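Local coordinates for cytoplasmic protein (Cryptococcus neoformans var. grubii serotype A, PDB 7LPO), which probably hydrolyses steryl beta-glucosides, as a sterylglucosidase of glycoside hydrolase family 5, at residues 701-706 with 751-756; 144-149 with 197-202; 86-91 with 129-134. One frame throughout, in Å; residues are numbered along the deposited sequence.

Interaction 1: 701-706 with 751-756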
loop_
_atom_site.group_PDB
_atom_site.type_symbol
_atom_site.label_atom_id
_atom_site.label_comp_id
_atom_site.label_asym_id
_atom_site.label_seq_id
_atom_site.Cartn_x
_atom_site.Cartn_y
_atom_site.Cartn_z
ATOM N N ALA A 701 16.722 -32.137 3.736
ATOM C CA ALA A 701 16.480 -32.416 2.327
ATOM C C ALA A 701 16.219 -33.905 2.159
ATOM O O ALA A 701 16.959 -34.732 2.698
ATOM C CB ALA A 701 17.669 -31.995 1.456
ATOM N N ASN A 702 15.171 -34.244 1.419
ATOM C CA ASN A 702 14.885 -35.636 1.093
ATOM C C ASN A 702 13.949 -35.650 -0.109
ATOM O O ASN A 702 13.767 -34.632 -0.785
ATOM C CB ASN A 702 14.312 -36.386 2.302
ATOM C CG ASN A 702 13.043 -35.762 2.836
ATOM O OD1 ASN A 702 12.087 -35.533 2.098
ATOM N ND2 ASN A 702 13.024 -35.498 4.136
ATOM N N GLU A 703 13.365 -36.819 -0.386
ATOM C CA GLU A 703 12.546 -36.983 -1.579
ATOM C C GLU A 703 11.251 -36.197 -1.499
ATOM O O GLU A 703 10.636 -35.924 -2.535
ATOM C CB GLU A 703 12.229 -38.463 -1.800
ATOM C CG GLU A 703 13.450 -39.348 -1.968
ATOM C CD GLU A 703 14.542 -38.691 -2.798
ATOM O OE1 GLU A 703 14.369 -38.574 -4.031
ATOM O OE2 GLU A 703 15.573 -38.282 -2.216
ATOM N N GLN A 704 10.813 -35.849 -0.295
ATOM C CA GLN A 704 9.598 -35.084 -0.100
ATOM C C GLN A 704 9.868 -33.636 0.277
ATOM O O GLN A 704 8.926 -32.839 0.314
ATOM C CB GLN A 704 8.734 -35.744 0.988
ATOM C CG GLN A 704 7.766 -36.810 0.481
ATOM C CD GLN A 704 8.476 -38.028 -0.079
ATOM O OE1 GLN A 704 8.130 -38.517 -1.160
ATOM N NE2 GLN A 704 9.474 -38.530 0.654
ATOM N N VAL A 705 11.123 -33.280 0.564
ATOM C CA VAL A 705 11.503 -31.935 0.994
ATOM C C VAL A 705 12.590 -31.457 0.041
ATOM O O VAL A 705 13.761 -31.827 0.177
ATOM C CB VAL A 705 11.981 -31.898 2.450
ATOM C CG1 VAL A 705 12.297 -30.477 2.875
ATOM C CG2 VAL A 705 10.913 -32.511 3.353
ATOM N N TYR A 706 12.205 -30.619 -0.917
ATOM C CA TYR A 706 13.079 -30.176 -1.986
ATOM C C TYR A 706 12.746 -28.728 -2.316
ATOM O O TYR A 706 11.769 -28.155 -1.823
ATOM C CB TYR A 706 12.903 -31.066 -3.222
ATOM C CG TYR A 706 11.450 -31.262 -3.518
ATOM C CD1 TYR A 706 10.753 -30.330 -4.266
ATOM C CD2 TYR A 706 10.751 -32.343 -2.996
ATOM C CE1 TYR A 706 9.407 -30.477 -4.514
ATOM C CE2 TYR A 706 9.388 -32.500 -3.236
ATOM C CZ TYR A 706 8.729 -31.564 -3.999
ATOM O OH TYR A 706 7.385 -31.687 -4.256
ATOM N N ARG A 751 11.420 -28.743 -9.885
ATOM C CA ARG A 751 11.686 -29.372 -8.598
ATOM C C ARG A 751 13.148 -29.773 -8.558
ATOM O O ARG A 751 13.648 -30.379 -9.506
ATOM C CB ARG A 751 10.786 -30.589 -8.379
ATOM C CG ARG A 751 9.316 -30.226 -8.297
ATOM C CD ARG A 751 8.463 -31.379 -7.786
ATOM N NE ARG A 751 7.085 -30.942 -7.553
ATOM C CZ ARG A 751 6.119 -30.994 -8.469
ATOM N NH1 ARG A 751 6.373 -31.475 -9.681
ATOM N NH2 ARG A 751 4.897 -30.569 -8.176
ATOM N N TRP A 752 13.826 -29.442 -7.461
ATOM C CA TRP A 752 15.280 -29.519 -7.373
ATOM C C TRP A 752 15.672 -30.212 -6.073
ATOM O O TRP A 752 15.582 -29.618 -4.990
ATOM C CB TRP A 752 15.877 -28.119 -7.470
ATOM C CG TRP A 752 17.367 -28.072 -7.520
ATOM C CD1 TRP A 752 18.216 -29.092 -7.839
ATOM C CD2 TRP A 752 18.193 -26.935 -7.245
ATOM N NE1 TRP A 752 19.518 -28.661 -7.777
ATOM C CE2 TRP A 752 19.529 -27.341 -7.410
ATOM C CE3 TRP A 752 17.932 -25.617 -6.871
ATOM C CZ2 TRP A 752 20.594 -26.474 -7.223
ATOM C CZ3 TRP A 752 18.990 -24.763 -6.684
ATOM C CH2 TRP A 752 20.304 -25.189 -6.864
ATOM N N TRP A 753 16.083 -31.473 -6.183
ATOM C CA TRP A 753 16.579 -32.242 -5.052
ATOM C C TRP A 753 18.096 -32.141 -5.000
ATOM O O TRP A 753 18.764 -32.194 -6.039
ATOM C CB TRP A 753 16.201 -33.722 -5.159
ATOM C CG TRP A 753 14.739 -34.045 -5.152
ATOM C CD1 TRP A 753 14.007 -34.490 -4.096
ATOM C CD2 TRP A 753 13.846 -33.993 -6.264
ATOM N NE1 TRP A 753 12.708 -34.711 -4.475
ATOM C CE2 TRP A 753 12.581 -34.406 -5.803
ATOM C CE3 TRP A 753 13.991 -33.634 -7.606
ATOM C CZ2 TRP A 753 11.471 -34.464 -6.634
ATOM C CZ3 TRP A 753 12.888 -33.696 -8.429
ATOM C CH2 TRP A 753 11.650 -34.108 -7.945
ATOM N N TYR A 754 18.644 -32.015 -3.794
ATOM C CA TYR A 754 20.092 -32.050 -3.648
ATOM C C TYR A 754 20.439 -32.479 -2.235
ATOM O O TYR A 754 19.637 -32.281 -1.317
ATOM C CB TYR A 754 20.739 -30.689 -3.968
ATOM C CG TYR A 754 20.019 -29.462 -3.445
ATOM C CD1 TYR A 754 19.993 -29.167 -2.089
ATOM C CD2 TYR A 754 19.395 -28.581 -4.318
ATOM C CE1 TYR A 754 19.333 -28.037 -1.616
ATOM C CE2 TYR A 754 18.742 -27.456 -3.859
ATOM C CZ TYR A 754 18.719 -27.186 -2.511
ATOM O OH TYR A 754 18.068 -26.059 -2.069
ATOM N N PRO A 755 21.606 -33.087 -2.032
ATOM C CA PRO A 755 22.060 -33.377 -0.668
ATOM C C PRO A 755 22.711 -32.162 -0.030
ATOM O O PRO A 755 23.432 -31.402 -0.682
ATOM C CB PRO A 755 23.084 -34.500 -0.871
ATOM C CG PRO A 755 23.658 -34.218 -2.234
ATOM C CD PRO A 755 22.514 -33.649 -3.054
ATOM N N VAL A 756 22.468 -31.990 1.264
ATOM C CA VAL A 756 23.113 -30.905 1.998
ATOM C C VAL A 756 24.590 -31.254 2.141
ATOM O O VAL A 756 24.969 -32.423 1.967
ATOM C CB VAL A 756 22.445 -30.667 3.362
ATOM C CG1 VAL A 756 20.931 -30.630 3.195
ATOM C CG2 VAL A 756 22.858 -31.732 4.360
#
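Ala701 opens the contact with its methyl group: CB lies 3.4 Å from the backbone oxygen of Tyr754 and also meets the CG1 branch of Val756. Asn702 turns its side chain back onto its own loop. Its OD1 accepts from the backbone N of Gln704 at 2.7 Å, closing an Asx turn, while its carbonyl O sits at the edge of the Trp753 indole, 3.3 Å from CD1 and in the ring plane. The turn brings the Glu703 carbonyl to the same indole edge, where NE1 of Trp753 gives a nearly straight hydrogen bond (3.1 Å, 172°) to the Glu703 backbone O; the acceptor lies in the indole plane, but the donor stands well above the plane of the carbonyl. The Glu703 carboxylate has its ion partner elsewhere, in Arg742, which also makes a cation-pi contact with Trp753. All this belongs to the family 5 C-terminal domain, where the loop between strands 689-696 and 707-710 folds over the end of strand 749-753, itself antiparallel to 707-710. Tyr706, the last residue before strand 707-710, carries the largest share of the contact. With CG between the backbone N and the carbonyl carbon (chi1 47°), its side chain runs beside that of Trp753, pointing the same way. CB lies over the face of the indole five-membered ring in a CH-pi contact, 3.9 Å from its centroid, and the two ring planes meet at 43°. Farther out, Tyr706 CE1 rests 3.5 Å from CD of Arg751, whose extended chain brings NE to the phenol OH for a weak hydrogen bond of 3.4 Å. The Arg751 guanidinium, turned steeply from the tyrosine ring, is held more firmly through NH1 by Gln746 and through NH2 by Asp646.

Interaction 2: 144-149 with 197-202; sequences QDVWSR and MIWGTN
Val146 pushes its CG1 methyl into the angle between Trp199 and Asn202, 3.6 Å from both the backbone O of Trp199 and CB of Asn202. Two loops of the family 5 TIM barrel meet here: 144-149 follows strand 137-143, while the segment 197-202 enters a 3-10 turn ahead of helix 206-221. The same methyl lies at the edge of the Trp199 indole, near its plane, 4.0 Å from CE3. CG1 is anti to the carbonyl carbon of Val146 (chi1 -67°), which directs it to this corner. Asp145 approaches the six-membered ring obliquely: its CB is 3.9 Å from CZ3 of Trp199 and its OD1 the same distance from CH2, with carboxylate and indole planes 80° apart. OD2 is engaged elsewhere, by His143, Lys48 and Ser154. A Tris molecule, probably from the crystallisation liquor, lies about 4 Å from the Trp199 side chain, consistent with this indole bordering a pocket. The contact is buried and made through van der Waals touches, while Asn202 spends its polar end on other partners: OD1 accepts from the backbone N of Tyr178, and ND2 gives a weak hydrogen bond of 3.0 Å to Trp199 O.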
loop_
_atom_site.group_PDB
_atom_site.type_symbol
_atom_site.label_atom_id
_atom_site.label_comp_id
_atom_site.label_asym_id
_atom_site.label_seq_id
_atom_site.Cartn_x
_atom_site.Cartn_y
_atom_site.Cartn_z
ATOM N N GLN A 144 -6.433 2.927 3.579
ATOM C CA GLN A 144 -6.853 4.314 3.505
ATOM C C GLN A 144 -5.818 5.087 2.694
ATOM O O GLN A 144 -4.652 4.693 2.586
ATOM C CB GLN A 144 -7.029 4.928 4.908
ATOM C CG GLN A 144 -5.731 5.199 5.656
ATOM C CD GLN A 144 -5.045 6.489 5.228
ATOM O OE1 GLN A 144 -5.696 7.467 4.888
ATOM N NE2 GLN A 144 -3.726 6.491 5.257
ATOM N N ASP A 145 -6.271 6.197 2.124
ATOM C CA ASP A 145 -5.410 7.171 1.474
ATOM C C ASP A 145 -5.950 8.539 1.849
ATOM O O ASP A 145 -7.141 8.798 1.669
ATOM C CB ASP A 145 -5.393 7.000 -0.049
ATOM C CG ASP A 145 -4.871 5.656 -0.476
ATOM O OD1 ASP A 145 -3.631 5.464 -0.434
ATOM O OD2 ASP A 145 -5.696 4.793 -0.857
ATOM N N VAL A 146 -5.081 9.392 2.387
ATOM C CA VAL A 146 -5.424 10.738 2.843
ATOM C C VAL A 146 -6.756 10.738 3.582
ATOM O O VAL A 146 -7.634 11.574 3.326
ATOM C CB VAL A 146 -5.409 11.744 1.674
ATOM C CG1 VAL A 146 -3.977 11.903 1.165
ATOM C CG2 VAL A 146 -6.296 11.316 0.539
ATOM N N TRP A 147 -6.868 9.796 4.521
ATOM C CA TRP A 147 -7.946 9.618 5.492
ATOM C C TRP A 147 -9.209 8.987 4.918
ATOM O O TRP A 147 -9.717 8.020 5.499
ATOM C CB TRP A 147 -8.331 10.935 6.176
ATOM C CG TRP A 147 -9.394 10.717 7.238
ATOM C CD1 TRP A 147 -10.702 11.076 7.167
ATOM C CD2 TRP A 147 -9.235 10.048 8.498
ATOM N NE1 TRP A 147 -11.369 10.681 8.300
ATOM C CE2 TRP A 147 -10.491 10.047 9.134
ATOM C CE3 TRP A 147 -8.152 9.440 9.143
ATOM C CZ2 TRP A 147 -10.693 9.475 10.388
ATOM C CZ3 TRP A 147 -8.350 8.885 10.389
ATOM C CH2 TRP A 147 -9.613 8.902 11.001
ATOM N N SER A 148 -9.730 9.517 3.810
ATOM C CA SER A 148 -11.014 9.045 3.296
ATOM C C SER A 148 -11.240 9.544 1.877
ATOM O O SER A 148 -10.576 10.474 1.421
ATOM C CB SER A 148 -12.173 9.514 4.184
ATOM O OG SER A 148 -12.255 10.929 4.181
ATOM N N ARG A 149 -12.212 8.926 1.194
ATOM C CA ARG A 149 -12.637 9.431 -0.115
ATOM C C ARG A 149 -13.067 10.893 -0.034
ATOM O O ARG A 149 -12.824 11.679 -0.957
ATOM C CB ARG A 149 -13.805 8.611 -0.663
ATOM C CG ARG A 149 -13.508 7.177 -1.007
ATOM C CD ARG A 149 -14.667 6.548 -1.783
ATOM N NE ARG A 149 -15.920 6.494 -1.019
ATOM C CZ ARG A 149 -17.102 6.902 -1.477
ATOM N NH1 ARG A 149 -17.214 7.411 -2.694
ATOM N NH2 ARG A 149 -18.183 6.798 -0.716
ATOM N N MET A 197 -0.940 12.801 -9.554
ATOM C CA MET A 197 -0.451 12.467 -8.220
ATOM C C MET A 197 -0.645 13.601 -7.226
ATOM O O MET A 197 -0.021 13.605 -6.156
ATOM C CB MET A 197 1.028 12.079 -8.266
ATOM C CG MET A 197 1.334 10.771 -9.003
ATOM S SD MET A 197 0.148 9.433 -8.721
ATOM C CE MET A 197 0.908 8.540 -7.420
ATOM N N ILE A 198 -1.488 14.584 -7.544
ATOM C CA ILE A 198 -1.697 15.656 -6.586
ATOM C C ILE A 198 -2.496 15.164 -5.387
ATOM O O ILE A 198 -2.468 15.797 -4.327
ATOM C CB ILE A 198 -2.378 16.864 -7.253
ATOM C CG1 ILE A 198 -2.178 18.115 -6.390
ATOM C CG2 ILE A 198 -3.838 16.604 -7.477
ATOM C CD1 ILE A 198 -2.588 19.409 -7.087
ATOM N N TRP A 199 -3.186 14.026 -5.514
ATOM C CA TRP A 199 -4.006 13.540 -4.410
ATOM C C TRP A 199 -3.178 13.389 -3.144
ATOM O O TRP A 199 -3.704 13.541 -2.029
ATOM C CB TRP A 199 -4.669 12.209 -4.787
ATOM C CG TRP A 199 -3.706 11.065 -4.913
ATOM C CD1 TRP A 199 -3.151 10.580 -6.064
ATOM C CD2 TRP A 199 -3.190 10.263 -3.851
ATOM N NE1 TRP A 199 -2.308 9.525 -5.777
ATOM C CE2 TRP A 199 -2.318 9.314 -4.425
ATOM C CE3 TRP A 199 -3.379 10.251 -2.463
ATOM C CZ2 TRP A 199 -1.630 8.384 -3.666
ATOM C CZ3 TRP A 199 -2.697 9.314 -1.711
ATOM C CH2 TRP A 199 -1.836 8.394 -2.317
ATOM N N GLY A 200 -1.881 13.107 -3.296
ATOM C CA GLY A 200 -1.031 12.844 -2.150
ATOM C C GLY A 200 -0.745 14.075 -1.310
ATOM O O GLY A 200 -0.456 13.950 -0.112
ATOM N N THR A 201 -0.819 15.265 -1.908
ATOM C CA THR A 201 -0.623 16.504 -1.156
ATOM C C THR A 201 -1.736 16.765 -0.144
ATOM O O THR A 201 -1.591 17.652 0.711
ATOM C CB THR A 201 -0.516 17.714 -2.106
ATOM O OG1 THR A 201 -1.780 17.981 -2.737
ATOM C CG2 THR A 201 0.545 17.468 -3.172
ATOM N N ASN A 202 -2.845 16.029 -0.222
ATOM C CA ASN A 202 -3.890 16.192 0.779
ATOM C C ASN A 202 -3.359 15.926 2.179
ATOM O O ASN A 202 -3.846 16.519 3.141
ATOM C CB ASN A 202 -5.078 15.291 0.442
ATOM C CG ASN A 202 -5.977 15.905 -0.638
ATOM O OD1 ASN A 202 -6.393 17.051 -0.533
ATOM N ND2 ASN A 202 -6.249 15.155 -1.679
#

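Interaction 3: 86-91 with 129-134; sequences LHLARL and RKCKEW
Lys130 meets Leu88 through the root of its side chain, CB lying 4.0 Å from the CD1 methyl of Leu88, and the two side chains cross at about a right angle. Beyond CB the lysine leads away from the contact and bends at chi4 (-61°), and its NZ forms a salt bridge with Asp85, one turn earlier on the helix that carries Leu88. The contact joins helices 83-93 and 118-133, which precede strands 98-104 and 137-143, two parallel neighbours in the family 5 TIM barrel; the helices pack against each other on the outside of the strands. Cys131 lies on the inner side. Its SG is 4.2 Å from CD2 of Leu88, so the two leucine methyls part, CD1 going to Lys130 and Trp134 and CD2 to the thiol; Leu99 of strand 98-104 also touches Cys131. Trp134, just past the end of helix 118-133, closes the contact. With CG anti to the carbonyl carbon (chi1 -78°), its indole starts out beside the backbone N and lies against the other helix. Leu88 CB sits over the five-membered ring, 3.9 Å from its centroid and 14° off the ring normal, a CH-pi contact over the face, while CD1 of Leu88 touches Trp134 CD1 at 3.6 Å. Across the six-membered ring the backbone of Ala89 takes over, with CA 3.7 Å from CZ3 of Trp134. One face of the indole thus rests on two successive residues of helix 83-93. At the ring edge NE1 gives a hydrogen bond to OD1 of Asp85, the same oxygen that pairs with Lys130 NZ, a polar link beside the apolar contact. At the far end of the indole, Ala89 CB comes to 3.4 Å from CH2 of Trp134.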
loop_
_atom_site.group_PDB
_atom_site.type_symbol
_atom_site.label_atom_id
_atom_site.label_comp_id
_atom_site.label_asym_id
_atom_site.label_seq_id
_atom_site.Cartn_x
_atom_site.Cartn_y
_atom_site.Cartn_z
ATOM N N LEU A 86 -11.794 -16.625 -12.998
ATOM C CA LEU A 86 -10.877 -16.360 -14.100
ATOM C C LEU A 86 -9.750 -15.433 -13.663
ATOM O O LEU A 86 -8.594 -15.628 -14.051
ATOM C CB LEU A 86 -11.643 -15.764 -15.276
ATOM C CG LEU A 86 -10.895 -15.719 -16.605
ATOM C CD1 LEU A 86 -10.267 -17.059 -16.959
ATOM C CD2 LEU A 86 -11.839 -15.266 -17.730
ATOM N N HIS A 87 -10.063 -14.428 -12.841
ATOM C CA HIS A 87 -9.028 -13.525 -12.352
ATOM C C HIS A 87 -8.040 -14.256 -11.454
ATOM O O HIS A 87 -6.821 -14.101 -11.599
ATOM C CB HIS A 87 -9.664 -12.362 -11.606
ATOM C CG HIS A 87 -10.391 -11.404 -12.494
ATOM N ND1 HIS A 87 -9.765 -10.694 -13.493
ATOM C CD2 HIS A 87 -11.692 -11.038 -12.528
ATOM C CE1 HIS A 87 -10.649 -9.929 -14.106
ATOM N NE2 HIS A 87 -11.825 -10.111 -13.533
ATOM N N LEU A 88 -8.543 -15.063 -10.516
ATOM C CA LEU A 88 -7.644 -15.800 -9.636
ATOM C C LEU A 88 -6.825 -16.812 -10.426
ATOM O O LEU A 88 -5.641 -17.017 -10.144
ATOM C CB LEU A 88 -8.435 -16.487 -8.521
ATOM C CG LEU A 88 -9.156 -15.542 -7.555
ATOM C CD1 LEU A 88 -10.138 -16.290 -6.646
ATOM C CD2 LEU A 88 -8.166 -14.770 -6.692
ATOM N N ALA A 89 -7.433 -17.453 -11.423
ATOM C CA ALA A 89 -6.682 -18.370 -12.271
ATOM C C ALA A 89 -5.524 -17.651 -12.940
ATOM O O ALA A 89 -4.402 -18.168 -12.989
ATOM C CB ALA A 89 -7.601 -18.989 -13.324
ATOM N N ARG A 90 -5.783 -16.454 -13.465
ATOM C CA ARG A 90 -4.731 -15.687 -14.114
ATOM C C ARG A 90 -3.606 -15.393 -13.134
ATOM O O ARG A 90 -2.428 -15.612 -13.435
ATOM C CB ARG A 90 -5.319 -14.397 -14.682
ATOM C CG ARG A 90 -4.352 -13.569 -15.523
ATOM C CD ARG A 90 -5.079 -12.368 -16.169
ATOM N NE ARG A 90 -6.086 -12.784 -17.150
ATOM C CZ ARG A 90 -7.399 -12.620 -17.010
ATOM N NH1 ARG A 90 -7.906 -12.038 -15.925
ATOM N NH2 ARG A 90 -8.210 -13.029 -17.970
ATOM N N LEU A 91 -3.951 -14.908 -11.944
ATOM C CA LEU A 91 -2.923 -14.581 -10.964
ATOM C C LEU A 91 -2.120 -15.818 -10.582
ATOM O O LEU A 91 -0.890 -15.760 -10.465
ATOM C CB LEU A 91 -3.566 -13.950 -9.733
ATOM C CG LEU A 91 -4.310 -12.640 -9.973
ATOM C CD1 LEU A 91 -5.040 -12.161 -8.720
ATOM C CD2 LEU A 91 -3.342 -11.558 -10.461
ATOM N N ARG A 129 -12.681 -17.364 0.725
ATOM C CA ARG A 129 -12.829 -18.798 0.498
ATOM C C ARG A 129 -12.358 -19.194 -0.897
ATOM O O ARG A 129 -11.688 -20.220 -1.065
ATOM C CB ARG A 129 -14.284 -19.216 0.707
ATOM C CG ARG A 129 -14.676 -19.323 2.173
ATOM C CD ARG A 129 -15.797 -20.328 2.367
ATOM N NE ARG A 129 -16.688 -19.948 3.457
ATOM C CZ ARG A 129 -16.473 -20.236 4.736
ATOM N NH1 ARG A 129 -15.383 -20.914 5.097
ATOM N NH2 ARG A 129 -17.351 -19.847 5.656
ATOM N N LYS A 130 -12.702 -18.399 -1.913
ATOM C CA LYS A 130 -12.230 -18.690 -3.265
ATOM C C LYS A 130 -10.717 -18.532 -3.373
ATOM O O LYS A 130 -10.055 -19.324 -4.054
ATOM C CB LYS A 130 -12.931 -17.789 -4.279
ATOM C CG LYS A 130 -14.339 -18.241 -4.615
ATOM C CD LYS A 130 -14.885 -17.529 -5.843
ATOM C CE LYS A 130 -15.996 -18.338 -6.499
ATOM N NZ LYS A 130 -15.522 -19.676 -6.965
ATOM N N CYS A 131 -10.145 -17.516 -2.721
ATOM C CA CYS A 131 -8.688 -17.409 -2.690
ATOM C C CYS A 131 -8.065 -18.676 -2.120
ATOM O O CYS A 131 -7.043 -19.159 -2.619
ATOM C CB CYS A 131 -8.256 -16.194 -1.872
ATOM S SG CYS A 131 -8.854 -14.621 -2.548
ATOM N N LYS A 132 -8.678 -19.240 -1.079
ATOM C CA LYS A 132 -8.142 -20.460 -0.482
ATOM C C LYS A 132 -8.248 -21.638 -1.441
ATOM O O LYS A 132 -7.314 -22.439 -1.556
ATOM C CB LYS A 132 -8.878 -20.761 0.822
ATOM C CG LYS A 132 -8.340 -21.954 1.593
ATOM C CD LYS A 132 -9.229 -22.245 2.793
ATOM C CE LYS A 132 -8.832 -23.543 3.471
ATOM N NZ LYS A 132 -10.012 -24.162 4.145
ATOM N N GLU A 133 -9.377 -21.756 -2.140
ATOM C CA GLU A 133 -9.533 -22.830 -3.114
ATOM C C GLU A 133 -8.440 -22.773 -4.172
ATOM O O GLU A 133 -7.974 -23.814 -4.647
ATOM C CB GLU A 133 -10.911 -22.749 -3.773
ATOM C CG GLU A 133 -12.040 -23.305 -2.928
ATOM C CD GLU A 133 -13.398 -22.760 -3.341
ATOM O OE1 GLU A 133 -14.199 -22.407 -2.443
ATOM O OE2 GLU A 133 -13.661 -22.677 -4.563
ATOM N N TRP A 134 -8.017 -21.573 -4.554
ATOM C CA TRP A 134 -6.970 -21.417 -5.556
ATOM C C TRP A 134 -5.565 -21.454 -4.970
ATOM O O TRP A 134 -4.597 -21.276 -5.712
ATOM C CB TRP A 134 -7.171 -20.109 -6.319
ATOM C CG TRP A 134 -8.248 -20.200 -7.343
ATOM C CD1 TRP A 134 -9.545 -19.821 -7.196
ATOM C CD2 TRP A 134 -8.125 -20.707 -8.678
ATOM N NE1 TRP A 134 -10.244 -20.066 -8.355
ATOM C CE2 TRP A 134 -9.391 -20.600 -9.282
ATOM C CE3 TRP A 134 -7.067 -21.234 -9.422
ATOM C CZ2 TRP A 134 -9.630 -21.011 -10.590
ATOM C CZ3 TRP A 134 -7.303 -21.632 -10.720
ATOM C CH2 TRP A 134 -8.574 -21.522 -11.291
#

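How the interactions relate
Interactions 2 and 3 both belong to the catalytic TIM barrel but hold different parts of it: interaction 2, the buried one, joins two loops beside the Tris site, whereas interaction 3 pairs two helices on the barrel's outside, partly buried. Their centres are about 30 Å apart. Interaction 1, also partly buried, lies in the C-terminal domain far from the centre of the chain, about 49 Å from interaction 2 and 29 Å from interaction 3 between centres. A tryptophan takes part in each contact, yet differently. Trp753 offers both a face and its N-H across the contact; Trp134 lays a face on a helix and sends its N-H to a residue just outside the segments; Trp199 is met at its edge by a valine methyl.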